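Local coordinates for epoxyqueuosine reductase (PDB 5D6S), which belongs to the QueG family of epoxyqueuosine reductases and holds cobalamin together with two iron/sulfur clusters in a single chain, at residues Val259-Asp264 with Gly313-Lys318; Ile182-Gly187 with Val207-Gly212; Glu343-Asn348 with Ala355-Ala360; Gly142-Lys145 with Asn149-Tyr152. One frame throughout, in Å; residues are numbered along the deposited sequence.

Contact 1 of 4, residues Val259-Asp264 with Gly313-Lys318. With SF4 (iron/sulfur cluster), chain G.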
loop_
_atom_site.group_PDB
_atom_site.type_symbol
_atom_site.label_atom_id
_atom_site.label_comp_id
_atom_site.label_asym_id
_atom_site.label_seq_id
_atom_site.Cartn_x
_atom_site.Cartn_y
_atom_site.Cartn_z
ATOM N N VAL A 259 -9.612 2.688 8.078
ATOM C CA VAL A 259 -8.405 2.781 7.255
ATOM C C VAL A 259 -8.819 2.681 5.801
ATOM O O VAL A 259 -9.091 1.574 5.316
ATOM C CB VAL A 259 -7.384 1.670 7.591
ATOM C CG1 VAL A 259 -6.136 1.850 6.763
ATOM C CG2 VAL A 259 -6.996 1.718 9.065
ATOM N N ILE A 260 -8.853 3.828 5.120
ATOM C CA ILE A 260 -9.383 3.909 3.768
ATOM C C ILE A 260 -8.360 3.694 2.668
ATOM O O ILE A 260 -8.684 3.761 1.490
ATOM C CB ILE A 260 -10.079 5.258 3.488
ATOM C CG1 ILE A 260 -9.080 6.400 3.470
ATOM C CG2 ILE A 260 -11.219 5.490 4.474
ATOM C CD1 ILE A 260 -9.703 7.763 3.246
ATOM N N TYR A 261 -7.127 3.427 3.044
ATOM C CA TYR A 261 -6.076 3.081 2.072
ATOM C C TYR A 261 -4.939 2.304 2.748
ATOM O O TYR A 261 -4.324 2.775 3.698
ATOM C CB TYR A 261 -5.504 4.326 1.382
ATOM C CG TYR A 261 -4.637 3.960 0.208
ATOM C CD1 TYR A 261 -5.207 3.588 -0.995
ATOM C CD2 TYR A 261 -3.245 3.929 0.312
ATOM C CE1 TYR A 261 -4.429 3.201 -2.079
ATOM C CE2 TYR A 261 -2.457 3.566 -0.773
ATOM C CZ TYR A 261 -3.063 3.186 -1.967
ATOM O OH TYR A 261 -2.313 2.777 -3.053
ATOM N N GLY A 262 -4.679 1.096 2.266
ATOM C CA GLY A 262 -3.634 0.266 2.845
ATOM C C GLY A 262 -4.050 -0.374 4.153
ATOM O O GLY A 262 -5.179 -0.195 4.631
ATOM N N CYS A 263 -3.122 -1.165 4.692
ATOM C CA CYS A 263 -3.241 -1.818 5.962
ATOM C C CYS A 263 -1.835 -1.911 6.546
ATOM O O CYS A 263 -0.892 -2.284 5.844
ATOM C CB CYS A 263 -3.869 -3.207 5.769
ATOM S SG CYS A 263 -4.006 -4.256 7.226
ATOM N N ASP A 264 -1.722 -1.647 7.841
ATOM C CA ASP A 264 -0.456 -1.765 8.560
ATOM C C ASP A 264 -0.492 -2.755 9.726
ATOM O O ASP A 264 0.468 -2.863 10.473
ATOM C CB ASP A 264 -0.034 -0.397 9.058
ATOM C CG ASP A 264 0.371 0.518 7.919
ATOM O OD1 ASP A 264 -0.466 0.754 7.022
ATOM O OD2 ASP A 264 1.519 0.977 7.919
ATOM N N GLY A 313 -1.192 6.960 -2.729
ATOM C CA GLY A 313 -2.541 6.415 -2.752
ATOM C C GLY A 313 -3.466 7.020 -3.777
ATOM O O GLY A 313 -4.612 6.577 -3.899
ATOM N N SER A 314 -2.998 8.051 -4.490
ATOM C CA SER A 314 -3.827 8.724 -5.485
ATOM C C SER A 314 -3.716 8.101 -6.855
ATOM O O SER A 314 -4.287 8.606 -7.822
ATOM C CB SER A 314 -3.468 10.210 -5.556
ATOM O OG SER A 314 -2.229 10.465 -6.208
ATOM N N TRP A 315 -3.001 6.991 -6.963
ATOM C CA TRP A 315 -2.629 6.440 -8.288
ATOM C C TRP A 315 -3.783 5.867 -9.132
ATOM O O TRP A 315 -3.611 5.607 -10.331
ATOM C CB TRP A 315 -1.524 5.375 -8.146
ATOM C CG TRP A 315 -1.960 4.059 -7.563
ATOM C CD1 TRP A 315 -2.132 3.772 -6.251
ATOM C CD2 TRP A 315 -2.257 2.860 -8.285
ATOM N NE1 TRP A 315 -2.535 2.457 -6.100
ATOM C CE2 TRP A 315 -2.633 1.885 -7.336
ATOM C CE3 TRP A 315 -2.260 2.521 -9.645
ATOM C CZ2 TRP A 315 -2.989 0.602 -7.693
ATOM C CZ3 TRP A 315 -2.617 1.245 -10.003
ATOM C CH2 TRP A 315 -2.986 0.294 -9.029
ATOM N N ARG A 316 -4.930 5.631 -8.510
ATOM C CA ARG A 316 -6.112 5.210 -9.267
ATOM C C ARG A 316 -7.230 6.228 -9.270
ATOM O O ARG A 316 -8.329 5.915 -9.691
ATOM C CB ARG A 316 -6.662 3.904 -8.705
ATOM C CG ARG A 316 -5.591 2.894 -8.397
ATOM C CD ARG A 316 -6.207 1.518 -8.289
ATOM N NE ARG A 316 -6.184 0.806 -9.554
ATOM C CZ ARG A 316 -6.570 -0.449 -9.698
ATOM N NH1 ARG A 316 -6.458 -1.016 -10.877
ATOM N NH2 ARG A 316 -7.079 -1.145 -8.681
ATOM N N GLY A 317 -6.982 7.414 -8.726
ATOM C CA GLY A 317 -8.016 8.435 -8.624
ATOM C C GLY A 317 -8.883 8.328 -7.379
ATOM O O GLY A 317 -8.679 7.478 -6.510
ATOM N N LYS A 318 -9.866 9.209 -7.313
ATOM C CA LYS A 318 -10.628 9.428 -6.110
ATOM C C LYS A 318 -11.628 8.296 -5.792
ATOM O O LYS A 318 -11.998 8.090 -4.616
ATOM C CB LYS A 318 -11.355 10.768 -6.212
ATOM C CG LYS A 318 -12.525 10.789 -7.187
ATOM C CD LYS A 318 -13.223 12.138 -7.103
ATOM C CE LYS A 318 -14.254 12.317 -8.175
ATOM N NZ LYS A 318 -15.312 11.272 -8.114
HETATM FE FE1 SF4 G . -2.621 -7.489 4.518
HETATM FE FE2 SF4 G . -3.345 -6.354 6.716
HETATM FE FE3 SF4 G . -0.967 -7.407 6.513
HETATM FE FE4 SF4 G . -3.028 -8.932 6.665
HETATM S S1 SF4 G . -2.337 -7.593 8.103
HETATM S S2 SF4 G . -1.446 -9.056 5.310
HETATM S S3 SF4 G . -4.443 -7.707 5.601
HETATM S S4 SF4 G . -1.755 -5.786 5.419
#

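Contact 2 of 4, residues Ile182-Gly187 with Val207-Gly212. With SF4 (iron/sulfur cluster), chain F.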
loop_
_atom_site.group_PDB
_atom_site.type_symbol
_atom_site.label_atom_id
_atom_site.label_comp_id
_atom_site.label_asym_id
_atom_site.label_seq_id
_atom_site.Cartn_x
_atom_site.Cartn_y
_atom_site.Cartn_z
ATOM N N ILE A 182 12.487 -6.321 6.780
ATOM C CA ILE A 182 12.630 -5.773 8.132
ATOM C C ILE A 182 14.096 -5.485 8.430
ATOM O O ILE A 182 14.942 -6.386 8.376
ATOM C CB ILE A 182 12.186 -6.800 9.199
ATOM C CG1 ILE A 182 10.872 -7.521 8.823
ATOM C CG2 ILE A 182 12.158 -6.137 10.571
ATOM C CD1 ILE A 182 9.623 -7.084 9.561
ATOM N N SER A 183 14.405 -4.239 8.756
ATOM C CA SER A 183 15.740 -3.878 9.263
ATOM C C SER A 183 15.690 -3.646 10.769
ATOM O O SER A 183 14.656 -3.230 11.305
ATOM C CB SER A 183 16.271 -2.620 8.574
ATOM O OG SER A 183 15.763 -1.440 9.182
ATOM N N LYS A 184 16.799 -3.948 11.449
ATOM C CA LYS A 184 16.975 -3.641 12.889
ATOM C C LYS A 184 16.844 -2.154 13.155
ATOM O O LYS A 184 16.181 -1.721 14.089
ATOM C CB LYS A 184 18.364 -4.081 13.374
ATOM C CG LYS A 184 18.352 -5.326 14.245
ATOM C CD LYS A 184 19.690 -5.545 14.939
ATOM C CE LYS A 184 19.584 -6.628 16.013
ATOM N NZ LYS A 184 20.813 -6.692 16.856
ATOM N N GLU A 185 17.477 -1.390 12.285
ATOM C CA GLU A 185 17.654 0.047 12.452
ATOM C C GLU A 185 16.333 0.826 12.317
ATOM O O GLU A 185 16.038 1.696 13.141
ATOM C CB GLU A 185 18.670 0.566 11.405
ATOM C CG GLU A 185 20.092 0.013 11.504
ATOM C CD GLU A 185 20.268 -1.395 10.929
ATOM O OE1 GLU A 185 19.313 -2.210 10.925
ATOM O OE2 GLU A 185 21.391 -1.708 10.496
ATOM N N TYR A 186 15.552 0.502 11.276
ATOM C CA TYR A 186 14.361 1.280 10.892
ATOM C C TYR A 186 13.070 0.484 10.793
ATOM O O TYR A 186 12.046 1.022 10.381
ATOM C CB TYR A 186 14.597 1.942 9.549
ATOM C CG TYR A 186 15.860 2.738 9.488
ATOM C CD1 TYR A 186 15.921 4.023 10.029
ATOM C CD2 TYR A 186 17.006 2.221 8.894
ATOM C CE1 TYR A 186 17.090 4.766 9.977
ATOM C CE2 TYR A 186 18.176 2.953 8.846
ATOM C CZ TYR A 186 18.207 4.217 9.388
ATOM O OH TYR A 186 19.351 4.953 9.307
ATOM N N GLY A 187 13.113 -0.777 11.191
ATOM C CA GLY A 187 11.930 -1.632 11.156
ATOM C C GLY A 187 11.591 -2.042 9.739
ATOM O O GLY A 187 12.474 -2.080 8.886
ATOM N N VAL A 207 21.974 -10.941 6.780
ATOM C CA VAL A 207 21.647 -10.547 8.145
ATOM C C VAL A 207 21.508 -11.800 9.020
ATOM O O VAL A 207 21.101 -12.856 8.531
ATOM C CB VAL A 207 20.386 -9.618 8.161
ATOM C CG1 VAL A 207 19.604 -9.723 9.461
ATOM C CG2 VAL A 207 20.778 -8.163 7.919
ATOM N N ASP A 208 21.880 -11.672 10.301
ATOM C CA ASP A 208 21.842 -12.785 11.259
ATOM C C ASP A 208 20.427 -12.932 11.824
ATOM O O ASP A 208 19.940 -14.048 12.030
ATOM C CB ASP A 208 22.847 -12.563 12.391
ATOM N N TYR A 209 19.779 -11.793 12.076
ATOM C CA TYR A 209 18.481 -11.765 12.759
ATOM C C TYR A 209 17.313 -12.083 11.837
ATOM O O TYR A 209 17.321 -11.746 10.655
ATOM C CB TYR A 209 18.243 -10.431 13.480
ATOM C CG TYR A 209 18.490 -9.188 12.649
ATOM C CD1 TYR A 209 19.756 -8.619 12.579
ATOM C CD2 TYR A 209 17.451 -8.561 11.958
ATOM C CE1 TYR A 209 19.984 -7.470 11.834
ATOM C CE2 TYR A 209 17.669 -7.412 11.220
ATOM C CZ TYR A 209 18.933 -6.865 11.158
ATOM O OH TYR A 209 19.167 -5.715 10.436
ATOM N N GLY A 210 16.321 -12.752 12.416
ATOM C CA GLY A 210 15.137 -13.201 11.702
ATOM C C GLY A 210 13.881 -13.092 12.553
ATOM O O GLY A 210 13.780 -12.233 13.451
ATOM N N CYS A 211 12.937 -13.986 12.297
ATOM C CA CYS A 211 11.657 -13.982 13.008
ATOM C C CYS A 211 11.717 -14.799 14.308
ATOM O O CYS A 211 11.294 -14.338 15.379
ATOM C CB CYS A 211 10.543 -14.527 12.093
ATOM S SG CYS A 211 9.794 -13.301 10.992
ATOM N N GLY A 212 12.261 -16.005 14.201
ATOM C CA GLY A 212 12.262 -16.950 15.290
ATOM C C GLY A 212 10.983 -17.733 15.215
ATOM O O GLY A 212 10.658 -18.299 14.172
HETATM FE FE1 SF4 F . 5.837 -11.359 11.836
HETATM FE FE2 SF4 F . 7.110 -11.413 14.094
HETATM FE FE3 SF4 F . 7.407 -9.432 12.550
HETATM FE FE4 SF4 F . 8.342 -11.796 11.977
HETATM S S1 SF4 F . 8.960 -10.491 13.490
HETATM S S2 SF4 F . 7.352 -10.426 10.710
HETATM S S3 SF4 F . 6.757 -13.016 12.753
HETATM S S4 SF4 F . 5.639 -10.058 13.470
#

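Contact 3 of 4, residues Glu343-Asn348 with Ala355-Ala360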
loop_
_atom_site.group_PDB
_atom_site.type_symbol
_atom_site.label_atom_id
_atom_site.label_comp_id
_atom_site.label_asym_id
_atom_site.label_seq_id
_atom_site.Cartn_x
_atom_site.Cartn_y
_atom_site.Cartn_z
ATOM N N GLU A 343 -27.898 11.719 -0.956
ATOM C CA GLU A 343 -27.581 12.530 -2.140
ATOM C C GLU A 343 -26.834 11.701 -3.184
ATOM O O GLU A 343 -27.144 11.759 -4.384
ATOM C CB GLU A 343 -26.765 13.780 -1.778
ATOM C CG GLU A 343 -27.590 14.859 -1.075
ATOM C CD GLU A 343 -26.760 15.985 -0.430
ATOM O OE1 GLU A 343 -25.586 16.176 -0.823
ATOM O OE2 GLU A 343 -27.300 16.663 0.485
ATOM N N ILE A 344 -25.846 10.935 -2.726
ATOM C CA ILE A 344 -25.103 10.064 -3.617
ATOM C C ILE A 344 -26.063 9.100 -4.325
ATOM O O ILE A 344 -26.021 8.927 -5.533
ATOM C CB ILE A 344 -24.047 9.279 -2.822
ATOM C CG1 ILE A 344 -22.903 10.188 -2.464
ATOM C CG2 ILE A 344 -23.509 8.097 -3.622
ATOM C CD1 ILE A 344 -22.046 9.644 -1.359
ATOM N N ILE A 345 -26.926 8.468 -3.537
ATOM C CA ILE A 345 -27.859 7.473 -4.050
ATOM C C ILE A 345 -28.863 8.058 -5.061
ATOM O O ILE A 345 -29.191 7.405 -6.030
ATOM C CB ILE A 345 -28.638 6.799 -2.909
ATOM C CG1 ILE A 345 -27.713 5.955 -2.032
ATOM C CG2 ILE A 345 -29.762 5.946 -3.473
ATOM C CD1 ILE A 345 -28.352 5.531 -0.725
ATOM N N ASP A 346 -29.379 9.247 -4.801
ATOM C CA ASP A 346 -30.425 9.798 -5.657
ATOM C C ASP A 346 -29.819 10.336 -6.953
ATOM O O ASP A 346 -30.333 10.074 -8.035
ATOM C CB ASP A 346 -31.358 10.718 -4.848
ATOM C CG ASP A 346 -32.196 9.878 -3.768
ATOM O OD1 ASP A 346 -33.071 9.069 -4.210
ATOM O OD2 ASP A 346 -31.967 9.980 -2.504
ATOM N N LYS A 347 -28.653 10.934 -6.867
ATOM C CA LYS A 347 -27.929 11.430 -8.045
ATOM C C LYS A 347 -27.448 10.277 -8.929
ATOM O O LYS A 347 -27.668 10.247 -10.131
ATOM C CB LYS A 347 -26.741 12.258 -7.556
ATOM C CG LYS A 347 -26.051 13.101 -8.597
ATOM C CD LYS A 347 -25.030 14.014 -7.933
ATOM C CE LYS A 347 -24.128 14.715 -8.941
ATOM N NZ LYS A 347 -24.908 15.321 -10.064
ATOM N N ASN A 348 -26.801 9.320 -8.285
ATOM C CA ASN A 348 -26.410 8.061 -8.888
ATOM C C ASN A 348 -25.528 8.170 -10.089
ATOM O O ASN A 348 -25.652 7.428 -11.046
ATOM C CB ASN A 348 -27.606 7.226 -9.257
ATOM C CG ASN A 348 -27.230 5.800 -9.618
ATOM O OD1 ASN A 348 -26.440 5.155 -8.925
ATOM N ND2 ASN A 348 -27.775 5.308 -10.711
ATOM N N ALA A 355 -24.276 1.914 -4.572
ATOM C CA ALA A 355 -24.508 0.595 -3.963
ATOM C C ALA A 355 -23.848 0.519 -2.593
ATOM O O ALA A 355 -24.363 -0.064 -1.655
ATOM C CB ALA A 355 -23.976 -0.485 -4.858
ATOM N N THR A 356 -22.696 1.133 -2.480
ATOM C CA THR A 356 -21.975 1.110 -1.199
ATOM C C THR A 356 -22.767 1.943 -0.185
ATOM O O THR A 356 -23.006 1.499 0.929
ATOM C CB THR A 356 -20.556 1.617 -1.369
ATOM O OG1 THR A 356 -19.919 0.853 -2.407
ATOM C CG2 THR A 356 -19.809 1.492 -0.093
ATOM N N ALA A 357 -23.257 3.098 -0.626
ATOM C CA ALA A 357 -24.069 3.967 0.222
ATOM C C ALA A 357 -25.368 3.289 0.699
ATOM O O ALA A 357 -25.738 3.429 1.858
ATOM C CB ALA A 357 -24.388 5.265 -0.495
ATOM N N ILE A 358 -26.047 2.557 -0.183
ATOM C CA ILE A 358 -27.249 1.834 0.211
ATOM C C ILE A 358 -26.957 0.873 1.356
ATOM O O ILE A 358 -27.633 0.895 2.378
ATOM C CB ILE A 358 -27.827 1.055 -0.980
ATOM C CG1 ILE A 358 -28.520 2.038 -1.924
ATOM C CG2 ILE A 358 -28.812 0.004 -0.502
ATOM C CD1 ILE A 358 -28.886 1.411 -3.226
ATOM N N TRP A 359 -25.879 0.095 1.213
ATOM C CA TRP A 359 -25.398 -0.728 2.295
ATOM C C TRP A 359 -25.151 0.107 3.544
ATOM O O TRP A 359 -25.534 -0.278 4.643
ATOM C CB TRP A 359 -24.091 -1.442 1.892
ATOM C CG TRP A 359 -23.414 -2.184 3.025
ATOM C CD1 TRP A 359 -23.807 -3.366 3.576
ATOM C CD2 TRP A 359 -22.256 -1.778 3.744
ATOM N NE1 TRP A 359 -22.948 -3.734 4.591
ATOM C CE2 TRP A 359 -21.982 -2.780 4.707
ATOM C CE3 TRP A 359 -21.409 -0.685 3.663
ATOM C CZ2 TRP A 359 -20.910 -2.699 5.589
ATOM C CZ3 TRP A 359 -20.318 -0.601 4.555
ATOM C CH2 TRP A 359 -20.088 -1.600 5.499
ATOM N N ALA A 360 -24.455 1.214 3.367
ATOM C CA ALA A 360 -24.014 2.042 4.487
ATOM C C ALA A 360 -25.217 2.523 5.321
ATOM O O ALA A 360 -25.141 2.579 6.571
ATOM C CB ALA A 360 -23.164 3.208 4.000
#

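Contact 4 of 4, residues Gly142-Lys145 with Asn149-Tyr152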
loop_
_atom_site.group_PDB
_atom_site.type_symbol
_atom_site.label_atom_id
_atom_site.label_comp_id
_atom_site.label_asym_id
_atom_site.label_seq_id
_atom_site.Cartn_x
_atom_site.Cartn_y
_atom_site.Cartn_z
ATOM N N GLY A 142 26.073 10.791 -9.623
ATOM C CA GLY A 142 27.270 10.819 -8.782
ATOM C C GLY A 142 28.224 9.660 -8.998
ATOM O O GLY A 142 29.377 9.727 -8.568
ATOM N N ILE A 143 27.746 8.598 -9.648
ATOM C CA ILE A 143 28.597 7.476 -10.077
ATOM C C ILE A 143 29.137 7.693 -11.511
ATOM O O ILE A 143 30.240 7.247 -11.829
ATOM C CB ILE A 143 27.847 6.120 -9.975
ATOM C CG1 ILE A 143 27.628 5.742 -8.518
ATOM C CG2 ILE A 143 28.622 4.980 -10.641
ATOM C CD1 ILE A 143 26.707 4.554 -8.321
ATOM N N GLU A 144 28.362 8.353 -12.371
ATOM C CA GLU A 144 28.807 8.692 -13.739
ATOM C C GLU A 144 30.196 9.332 -13.725
ATOM O O GLU A 144 31.049 9.022 -14.565
ATOM C CB GLU A 144 27.833 9.673 -14.415
ATOM C CG GLU A 144 26.472 9.103 -14.808
ATOM C CD GLU A 144 26.479 8.380 -16.144
ATOM O OE1 GLU A 144 25.604 8.666 -16.987
ATOM O OE2 GLU A 144 27.369 7.540 -16.368
ATOM N N LYS A 145 30.405 10.220 -12.758
ATOM C CA LYS A 145 31.668 10.938 -12.589
ATOM C C LYS A 145 32.847 10.039 -12.217
ATOM O O LYS A 145 33.937 10.187 -12.762
ATOM C CB LYS A 145 31.527 11.987 -11.489
ATOM C CG LYS A 145 30.532 13.084 -11.795
ATOM C CD LYS A 145 30.107 13.747 -10.505
ATOM C CE LYS A 145 29.309 14.999 -10.785
ATOM N NZ LYS A 145 28.883 15.611 -9.502
ATOM N N ASN A 149 32.043 4.111 -18.789
ATOM C CA ASN A 149 31.155 3.064 -19.314
ATOM C C ASN A 149 30.088 2.598 -18.321
ATOM O O ASN A 149 29.585 1.477 -18.417
ATOM C CB ASN A 149 31.959 1.847 -19.797
ATOM C CG ASN A 149 32.585 2.067 -21.151
ATOM O OD1 ASN A 149 32.054 2.797 -21.987
ATOM N ND2 ASN A 149 33.721 1.421 -21.384
ATOM N N PHE A 150 29.736 3.462 -17.374
ATOM C CA PHE A 150 28.736 3.123 -16.373
ATOM C C PHE A 150 27.377 2.914 -17.048
ATOM O O PHE A 150 26.932 3.760 -17.836
ATOM C CB PHE A 150 28.652 4.237 -15.329
ATOM C CG PHE A 150 27.610 4.015 -14.282
ATOM C CD1 PHE A 150 27.353 2.740 -13.779
ATOM C CD2 PHE A 150 26.901 5.098 -13.761
ATOM C CE1 PHE A 150 26.402 2.554 -12.790
ATOM C CE2 PHE A 150 25.947 4.918 -12.765
ATOM C CZ PHE A 150 25.701 3.645 -12.279
ATOM N N GLU A 151 26.735 1.788 -16.747
ATOM C CA GLU A 151 25.405 1.492 -17.284
ATOM C C GLU A 151 24.460 1.093 -16.164
ATOM O O GLU A 151 24.826 0.297 -15.303
ATOM C CB GLU A 151 25.471 0.383 -18.326
ATOM C CG GLU A 151 26.042 0.831 -19.667
ATOM C CD GLU A 151 25.791 -0.168 -20.792
ATOM O OE1 GLU A 151 25.195 -1.258 -20.544
ATOM O OE2 GLU A 151 26.170 0.158 -21.942
ATOM N N TYR A 152 23.240 1.640 -16.189
ATOM C CA TYR A 152 22.271 1.378 -15.121
ATOM C C TYR A 152 20.823 1.275 -15.564
ATOM O O TYR A 152 20.469 1.572 -16.698
ATOM C CB TYR A 152 22.385 2.435 -14.023
ATOM C CG TYR A 152 22.082 3.846 -14.462
ATOM C CD1 TYR A 152 23.025 4.593 -15.133
ATOM C CD2 TYR A 152 20.861 4.453 -14.160
ATOM C CE1 TYR A 152 22.761 5.900 -15.508
ATOM C CE2 TYR A 152 20.602 5.764 -14.524
ATOM C CZ TYR A 152 21.566 6.474 -15.201
ATOM O OH TYR A 152 21.320 7.752 -15.619
#

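Contact 1 of 4, residues Val259-Asp264 with Gly313-Lys318
Y261 is the residue of 259-264 that crosses to G313 and W315. Its CG stands anti to the backbone N (chi1 -169°), which carries the ring over G313, just ahead of the S314-G317 turn. G313 CA lies over one face, offset toward the rim, 3.6 Å from the Y261 ring centroid and 24° off the normal, a CH-pi contact whose closest pair is G313 CA with Y261 CZ at 3.4 Å. The phenol end meets the indole edge: the two side chains cross at about a right angle, and W315 NE1 lies 3.1 Å from Y261 OH in a weak, bent hydrogen bond (128°). The same N-H also has Q243 OE1 as a partner, and it is the stronger one. On the W315 side, a type I turn from S314 to G317 brings the indole round to Y261, and R316 CG lies over the centre of one indole face. After G262, C263 sends SG to the cluster, bonding iron FE2 at 2.3 Å, while its N donates to cobalamin. D264 follows at the N-cap position of helix 265-268, without a capping bond from its side chain. The contact thus joins the cluster-binding loop before helix 265-268 to the loop between helices 301-308 and 318-331, with L321 of the latter helix packed against Y261.

Contact 2 of 4, residues Ile182-Gly187 with Val207-Gly212
The cluster-binding loop of the 4Fe-4S domain meets an ST motif here: Y209, two residues before the iron ligand C211, reaches across to K184 in the turn that follows strand 181-182. In that turn S183 OG accepts from Y186 N at 2.9 Å, and the backbone closes it with S183 N bonded to G187 O at 2.9 Å. K184 runs over one face of the Y209 ring, with CG 3.6 Å from the ring centroid and 15° off the normal, a CH-pi contact; extended beyond CG, the chain keeps CD beside Y209 CE1. V207 CG1, from the same segment as Y209, lies over the opposite face, and the ring is thus sandwiched between two aliphatic groups. The carboxylate of E185, its chain bent at chi2, brings OE1 to 3.5 Å from Y209 OH, with the carboxylate and ring planes 60° apart. Further along, C211 SG bonds iron FE4 of the cluster at 2.3 Å, and Y272 packs against Y209. Across the contact one hydrogen bond is made, from the backbone N of K184 to Y209 OH, 3.1 Å long and nearly straight at 163°.

Contact 3 of 4, residues Glu343-Asn348 with Ala355-Ala360
Where I345 faces A357, helix segments 343-347 and 355-360 are steeply inclined, nearer antiparallel than parallel, their N-to-C directions 136° apart and their axes approaching to 8.9 Å. The contact is made mainly by apolar side chains, with no hydrogen bond across it. I345 does most of the work. Its CG1 branch points anti to the carbonyl carbon (chi1 -67°) and lies against the methyl of A357, with CG1 3.7 Å from A357 CB. Further out, I345 CD1 comes to 3.7 Å from I358 CG1, the two isoleucines crossing at about a right angle, so the end of one chain butts against the flank of the other. I344, a residue earlier, touches the A357 methyl more loosely, its CG2 4.3 Å from A357 CB. N348, just past the end of the first helix, leaves helical angles with positive phi, and its OD1 bonds T354 OG1, tying the short connection to the second helix. The pair forms a helical hairpin in the all-helical C-terminal part of the chain. Helix 351-364 also packs against two others: T356 and W359 on it meet helix 318-331, and A355 meets helix 384-396, while I345 of the first helix touches L379 in a loop.

Contact 4 of 4, residues Gly142-Lys145 with Asn149-Tyr152
I143 meets F150 end-on with its CG2 methyl, the side chains crossing at about a right angle: CG2 sits over the centre of the phenyl ring, 3.5 Å from the centroid and only 14° off the normal, with CG2 to CE2 of F150 the closest pair at 3.4 Å. The methyl branch stands anti to the backbone N of I143, and F150 sends its CG anti to its own backbone N (chi1 178°), swinging the ring back across the turn toward the helix. E144 approaches differently. Its chain bends at chi2, bringing the carboxylate to the edge of the same ring, where OE2 is 3.6 Å from F150 CD2. OE2 sits near the ring plane, where its negative charge would probably be better tolerated than over the face; the carboxylate and ring planes are 76° apart. The contact closes a tight helix-to-strand connection, in which the end of helix 128-144 turns back into strand 152-155, an outermost strand of the four-stranded antiparallel sheet. I143 also touches I34 and M37 of helix 30-40, and F150 rests on T197 of the neighbouring strand 190-197. On the far side of the phenyl ring from I143, Y152 brings CD1 over the face, offset toward the rim. The other carboxylate oxygen of E144, OE1, lies near the plane of the Y152 ring at its edge, a loose 4.2 Å from Y152 CE1.

Overall arrangement
From the N terminus the chain first meets contact 4, which closes the short connection between helix 128-144 and strand 152-155, three residues lying between its segments. Contact 2 follows, closing a larger loop that takes in strand 190-197 and tying the turn after strand 181-182 to the cluster-binding domain. Contact 1 spans the longest excursion, 48 intervening residues with much helix and no strand, and contact 3 closes the short link of a C-terminal hairpin. All four come in series; none nests within or crosses another. Contacts 1 and 2 each hold a cysteine of a different iron/sulfur cluster, the nearest atoms of the two contacts about 10 Å apart. Contacts 3 and 4 lie on opposite sides of the chain's centre, about 55 Å between centres.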